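Local coordinates for protein tyrosinase (Aspergillus oryzae, PDB 6JU8) that probably oxidises L-tyrosine and L-dopa to L-dopaquinone with molecular oxygen at a dinuclear copper centre, at residues A[385-388]-A[393-396]; A[430-435]-A[440-445]. The protein carries 1 engineered substitution. One frame throughout, in Å; residues are numbered along the deposited sequence.

Contact 1 (385-388 with 393-396) and contact 2 (430-435 with 440-445) follow one another along the chain, and their centres lie 12 Å apart. Helix 371-389 joins them. Gln387 NE2 of contact 1 reaches Lys430 O of contact 2 at 2.9 Å, a probable hydrogen bond, and Thr388 OG1 packs against both Trp432 CH2 and Thr442 CG2 at 3.6 Å each. The same helix carries the copper ligand His376. Neither contact includes a copper ligand, and both lie on the same side of the chain's centre: the side chains of Trp394 and Trp432 are about 11 Å and about 12 Å, respectively, from that of the copper ligand His107.

Contact 1 of 2, residues A[385-388]-A[393-396]; sequences IWQT and SWFN
Trp394, which meets Gln387 across the contact, has its backbone N held by Asn396 OD1 at 2.9 Å. The N-H...O angle is 159°, but the donor stands 49° out of the side-chain carbonyl plane, so the bond is fairly straight at the hydrogen and misses the acceptor's lone pairs. It closes a short turn between Trp394 and Asn396. Gln387 NE2 approaches the indole obliquely, 3.4 Å from Trp394 CZ3, with amide and indole planes 27° apart. Both ends of the amide have polar partners, OE1 in Arg108 NH1 and NE2 in Lys430 O; separately, Trp394 NE1 bonds to Asp427 OD1. Phe395 CD1 covers one indole face, 3.5 Å above its plane and displaced toward the rim.

The second touch is van der Waals packing, with no hydrogen bond. With CG anti to the backbone N, Trp386 carries its six-membered ring out to the loop, where CH2 lies 3.5 Å from Ser393 CB and CZ3 lies 3.7 Å from Ser393 O. Together the two touches bury 155 Å². They fold the loop that leads to strand 412-415 back against the end of helix 371-389, with Trp394 and Phe395 also touching Thr105 of helix 103-129.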
loop_
_atom_site.group_PDB
_atom_site.type_symbol
_atom_site.label_atom_id
_atom_site.label_comp_id
_atom_site.label_asym_id
_atom_site.label_seq_id
_atom_site.Cartn_x
_atom_site.Cartn_y
_atom_site.Cartn_z
ATOM N N ILE A 385 0.848 -33.536 3.690
ATOM C CA ILE A 385 2.026 -33.965 4.477
ATOM C C ILE A 385 1.611 -34.790 5.682
ATOM O O ILE A 385 2.139 -35.882 5.956
ATOM C CB ILE A 385 2.853 -32.752 4.949
ATOM C CG1 ILE A 385 3.454 -31.989 3.765
ATOM C CG2 ILE A 385 3.930 -33.200 5.939
ATOM C CD1 ILE A 385 3.994 -30.618 4.121
ATOM N N TRP A 386 0.640 -34.247 6.437
ATOM C CA TRP A 386 0.245 -34.925 7.676
ATOM C C TRP A 386 -0.366 -36.271 7.333
ATOM O O TRP A 386 -0.091 -37.263 8.025
ATOM C CB TRP A 386 -0.725 -34.033 8.469
ATOM C CG TRP A 386 -1.038 -34.584 9.821
ATOM C CD1 TRP A 386 -0.330 -34.285 10.962
ATOM C CD2 TRP A 386 -2.066 -35.508 10.212
ATOM N NE1 TRP A 386 -0.872 -34.950 12.026
ATOM C CE2 TRP A 386 -1.942 -35.714 11.598
ATOM C CE3 TRP A 386 -3.090 -36.161 9.524
ATOM C CZ2 TRP A 386 -2.783 -36.555 12.340
ATOM C CZ3 TRP A 386 -3.930 -36.998 10.262
ATOM C CH2 TRP A 386 -3.786 -37.194 11.633
ATOM N N GLN A 387 -1.171 -36.348 6.267
ATOM C CA GLN A 387 -1.730 -37.648 5.872
ATOM C C GLN A 387 -0.611 -38.647 5.560
ATOM O O GLN A 387 -0.695 -39.813 5.929
ATOM C CB GLN A 387 -2.617 -37.517 4.648
ATOM C CG GLN A 387 -3.953 -36.813 4.861
ATOM C CD GLN A 387 -4.681 -36.774 3.529
ATOM O OE1 GLN A 387 -4.720 -35.734 2.858
ATOM N NE2 GLN A 387 -5.224 -37.905 3.093
ATOM N N THR A 388 0.421 -38.186 4.880
ATOM C CA THR A 388 1.532 -39.053 4.481
ATOM C C THR A 388 2.207 -39.696 5.680
ATOM O O THR A 388 2.556 -40.879 5.619
ATOM C CB THR A 388 2.548 -38.243 3.659
ATOM O OG1 THR A 388 1.923 -37.800 2.428
ATOM C CG2 THR A 388 3.750 -39.077 3.274
ATOM N N SER A 393 -5.155 -42.344 9.640
ATOM C CA SER A 393 -5.850 -41.372 10.481
ATOM C C SER A 393 -6.760 -40.512 9.622
ATOM O O SER A 393 -6.303 -39.546 9.012
ATOM C CB SER A 393 -4.851 -40.490 11.229
ATOM O OG SER A 393 -4.053 -41.262 12.121
ATOM N N TRP A 394 -8.032 -40.872 9.524
ATOM C CA TRP A 394 -8.922 -40.274 8.535
ATOM C C TRP A 394 -10.376 -40.498 8.953
ATOM O O TRP A 394 -10.941 -41.581 8.755
ATOM C CB TRP A 394 -8.714 -40.901 7.161
ATOM C CG TRP A 394 -9.514 -40.272 6.053
ATOM C CD1 TRP A 394 -10.668 -40.737 5.494
ATOM C CD2 TRP A 394 -9.199 -39.052 5.366
ATOM N NE1 TRP A 394 -11.097 -39.886 4.503
ATOM C CE2 TRP A 394 -10.219 -38.844 4.397
ATOM C CE3 TRP A 394 -8.173 -38.107 5.461
ATOM C CZ2 TRP A 394 -10.227 -37.735 3.531
ATOM C CZ3 TRP A 394 -8.161 -37.013 4.622
ATOM C CH2 TRP A 394 -9.192 -36.849 3.682
ATOM N N PHE A 395 -10.966 -39.494 9.587
ATOM C CA PHE A 395 -12.375 -39.520 9.937
ATOM C C PHE A 395 -12.763 -40.776 10.711
ATOM O O PHE A 395 -13.911 -41.228 10.568
ATOM C CB PHE A 395 -13.277 -39.333 8.703
ATOM C CG PHE A 395 -13.147 -37.963 8.075
ATOM C CD1 PHE A 395 -12.197 -37.690 7.085
ATOM C CD2 PHE A 395 -13.955 -36.912 8.484
ATOM C CE1 PHE A 395 -12.044 -36.439 6.517
ATOM C CE2 PHE A 395 -13.832 -35.657 7.918
ATOM C CZ PHE A 395 -12.871 -35.396 6.936
ATOM N N ASN A 396 -11.885 -41.300 11.553
ATOM C CA ASN A 396 -12.148 -42.604 12.171
ATOM C C ASN A 396 -11.955 -42.555 13.675
ATOM O O ASN A 396 -12.111 -43.587 14.332
ATOM C CB ASN A 396 -11.317 -43.711 11.524
ATOM C CG ASN A 396 -9.828 -43.495 11.662
ATOM O OD1 ASN A 396 -9.353 -42.357 11.672
ATOM N ND2 ASN A 396 -9.054 -44.568 11.768
#

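Contact 2 of 2, residues A[430-435]-A[440-445]; sequences KDWRSL and AITKDA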
loop_
_atom_site.group_PDB
_atom_site.type_symbol
_atom_site.label_atom_id
_atom_site.label_comp_id
_atom_site.label_asym_id
_atom_site.label_seq_id
_atom_site.Cartn_x
_atom_site.Cartn_y
_atom_site.Cartn_z
ATOM N N LYS A 430 -9.505 -38.096 -0.382
ATOM C CA LYS A 430 -8.472 -38.587 0.546
ATOM C C LYS A 430 -7.125 -38.663 -0.148
ATOM O O LYS A 430 -6.079 -38.274 0.387
ATOM C CB LYS A 430 -8.900 -39.969 1.069
ATOM C CG LYS A 430 -7.904 -40.609 2.034
ATOM C CD LYS A 430 -8.178 -42.100 2.182
ATOM C CE LYS A 430 -9.356 -42.348 3.109
ATOM N NZ LYS A 430 -9.601 -43.811 3.312
ATOM N N ASP A 431 -7.127 -39.180 -1.385
ATOM C CA ASP A 431 -5.903 -39.160 -2.188
ATOM C C ASP A 431 -5.953 -37.941 -3.106
ATOM O O ASP A 431 -6.691 -37.956 -4.103
ATOM C CB ASP A 431 -5.780 -40.449 -3.007
ATOM C CG ASP A 431 -4.472 -40.512 -3.773
ATOM O OD1 ASP A 431 -3.664 -39.560 -3.729
ATOM O OD2 ASP A 431 -4.265 -41.533 -4.459
ATOM N N TRP A 432 -5.234 -36.902 -2.752
ATOM C CA TRP A 432 -5.275 -35.654 -3.516
ATOM C C TRP A 432 -4.815 -35.921 -4.946
ATOM O O TRP A 432 -5.169 -35.168 -5.854
ATOM C CB TRP A 432 -4.446 -34.564 -2.814
ATOM C CG TRP A 432 -3.021 -35.006 -2.647
ATOM C CD1 TRP A 432 -1.992 -34.784 -3.523
ATOM C CD2 TRP A 432 -2.473 -35.747 -1.546
ATOM N NE1 TRP A 432 -0.833 -35.360 -3.018
ATOM C CE2 TRP A 432 -1.111 -35.952 -1.812
ATOM C CE3 TRP A 432 -3.035 -36.262 -0.361
ATOM C CZ2 TRP A 432 -0.265 -36.647 -0.933
ATOM C CZ3 TRP A 432 -2.191 -36.952 0.500
ATOM C CH2 TRP A 432 -0.839 -37.141 0.210
ATOM N N ARG A 433 -4.051 -36.985 -5.173
ATOM C CA ARG A 433 -3.536 -37.254 -6.510
ATOM C C ARG A 433 -4.664 -37.645 -7.450
ATOM O O ARG A 433 -4.531 -37.583 -8.677
ATOM C CB ARG A 433 -2.423 -38.308 -6.473
ATOM C CG ARG A 433 -1.164 -37.772 -5.792
ATOM C CD ARG A 433 -0.300 -38.884 -5.207
ATOM N NE ARG A 433 -0.940 -39.344 -3.969
ATOM C CZ ARG A 433 -0.471 -39.586 -2.759
ATOM N NH1 ARG A 433 0.815 -39.431 -2.453
ATOM N NH2 ARG A 433 -1.300 -40.005 -1.799
ATOM N N SER A 434 -5.808 -38.034 -6.879
ATOM C CA SER A 434 -6.933 -38.331 -7.776
ATOM C C SER A 434 -7.435 -37.065 -8.460
ATOM O O SER A 434 -8.148 -37.175 -9.454
ATOM C CB SER A 434 -8.080 -39.002 -7.020
ATOM O OG SER A 434 -8.614 -38.097 -6.086
ATOM N N LEU A 435 -7.072 -35.890 -7.944
ATOM C CA LEU A 435 -7.432 -34.604 -8.548
ATOM C C LEU A 435 -6.331 -34.105 -9.478
ATOM O O LEU A 435 -6.361 -32.971 -9.941
ATOM C CB LEU A 435 -7.714 -33.580 -7.433
ATOM C CG LEU A 435 -8.877 -33.956 -6.508
ATOM C CD1 LEU A 435 -8.943 -33.026 -5.303
ATOM C CD2 LEU A 435 -10.177 -33.948 -7.307
ATOM N N ALA A 440 5.825 -31.542 -4.204
ATOM C CA ALA A 440 7.159 -32.149 -4.196
ATOM C C ALA A 440 7.435 -32.903 -2.897
ATOM O O ALA A 440 8.008 -34.000 -2.909
ATOM C CB ALA A 440 8.252 -31.113 -4.389
ATOM N N ILE A 441 7.042 -32.297 -1.786
ATOM C CA ILE A 441 7.353 -32.883 -0.492
ATOM C C ILE A 441 6.676 -34.224 -0.254
ATOM O O ILE A 441 7.199 -34.958 0.603
ATOM C CB ILE A 441 7.030 -31.890 0.629
ATOM C CG1 ILE A 441 7.673 -32.304 1.958
ATOM C CG2 ILE A 441 5.534 -31.672 0.787
ATOM C CD1 ILE A 441 7.709 -31.143 2.948
ATOM N N THR A 442 5.599 -34.514 -0.972
ATOM C CA THR A 442 4.896 -35.797 -0.802
ATOM C C THR A 442 5.271 -36.798 -1.885
ATOM O O THR A 442 4.687 -37.882 -1.966
ATOM C CB THR A 442 3.369 -35.643 -0.729
ATOM O OG1 THR A 442 2.840 -34.826 -1.784
ATOM C CG2 THR A 442 2.975 -34.927 0.557
ATOM N N LYS A 443 6.266 -36.506 -2.724
ATOM C CA LYS A 443 6.562 -37.483 -3.786
ATOM C C LYS A 443 7.257 -38.720 -3.247
ATOM O O LYS A 443 6.993 -39.844 -3.684
ATOM C CB LYS A 443 7.398 -36.840 -4.886
ATOM C CG LYS A 443 6.608 -35.857 -5.770
ATOM N N ASP A 444 8.138 -38.531 -2.268
ATOM C CA ASP A 444 9.006 -39.599 -1.763
ATOM C C ASP A 444 8.856 -39.752 -0.253
ATOM O O ASP A 444 9.334 -38.930 0.542
ATOM C CB ASP A 444 10.470 -39.304 -2.086
ATOM C CG ASP A 444 11.427 -40.386 -1.655
ATOM O OD1 ASP A 444 12.654 -40.147 -1.832
ATOM O OD2 ASP A 444 10.985 -41.445 -1.157
ATOM N N ALA A 445 8.206 -40.859 0.133
ATOM C CA ALA A 445 7.921 -41.015 1.558
ATOM C C ALA A 445 9.192 -41.260 2.355
ATOM O O ALA A 445 9.172 -41.086 3.575
ATOM C CB ALA A 445 6.921 -42.119 1.836
HETATM O O HOH W 1 3.089 -38.499 -4.245
#
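Trp432 and Thr442 approach each other from opposite directions, the indole leaving a short 3-10 segment (432-435) whose start is overlapped by an Asx turn from Asp431 to Arg433. The closest approach is Trp432 CZ2 to Thr442 OG1 at 3.7 Å, and Thr442 CB lies 3.8 Å from the same ring carbon. No hydrogen bond spans the pair directly. Instead, Trp432 NE1 and Thr442 OG1 both bond to Asp438 OD1, an acceptor in the intervening loop that ties the two side chains together at their polar ends.

The indole also meets the guanidinium of Arg433, the next residue. Arg433 CZ sits 3.4 Å above one face of the Trp432 ring, offset toward its rim, because the arginine chain bends at chi3 (-76°) and folds back over its neighbour. What fixes the rotation of this group is Asp431 OD1. Arg433 NE reaches it at 2.7 Å with an N-H...O angle of 162°, on the syn side of the carboxylate and close to the guanidinium plane, as a salt bridge. The backbone N of Arg433 approaches the same oxygen at 3.0 Å from above the carboxylate plane, which is the bond that defines the Asx turn. One oxygen thus sets both the turn and the arginine, and would probably favour the charged form of the pair. Asp431 O is likewise shared, accepting from Ser434 N and from Ser434 OG, the latter at a C=O...donor angle of 172°.

These two loop pieces both precede helix 448-456. Trp432 and Thr442 pack on helix 371-389, and Trp432 also on Arg108 of helix 103-129. A water in the guanidinium plane accepts from Arg433 NH1 at 3.0 Å and donates to Thr442 O at 2.9 Å.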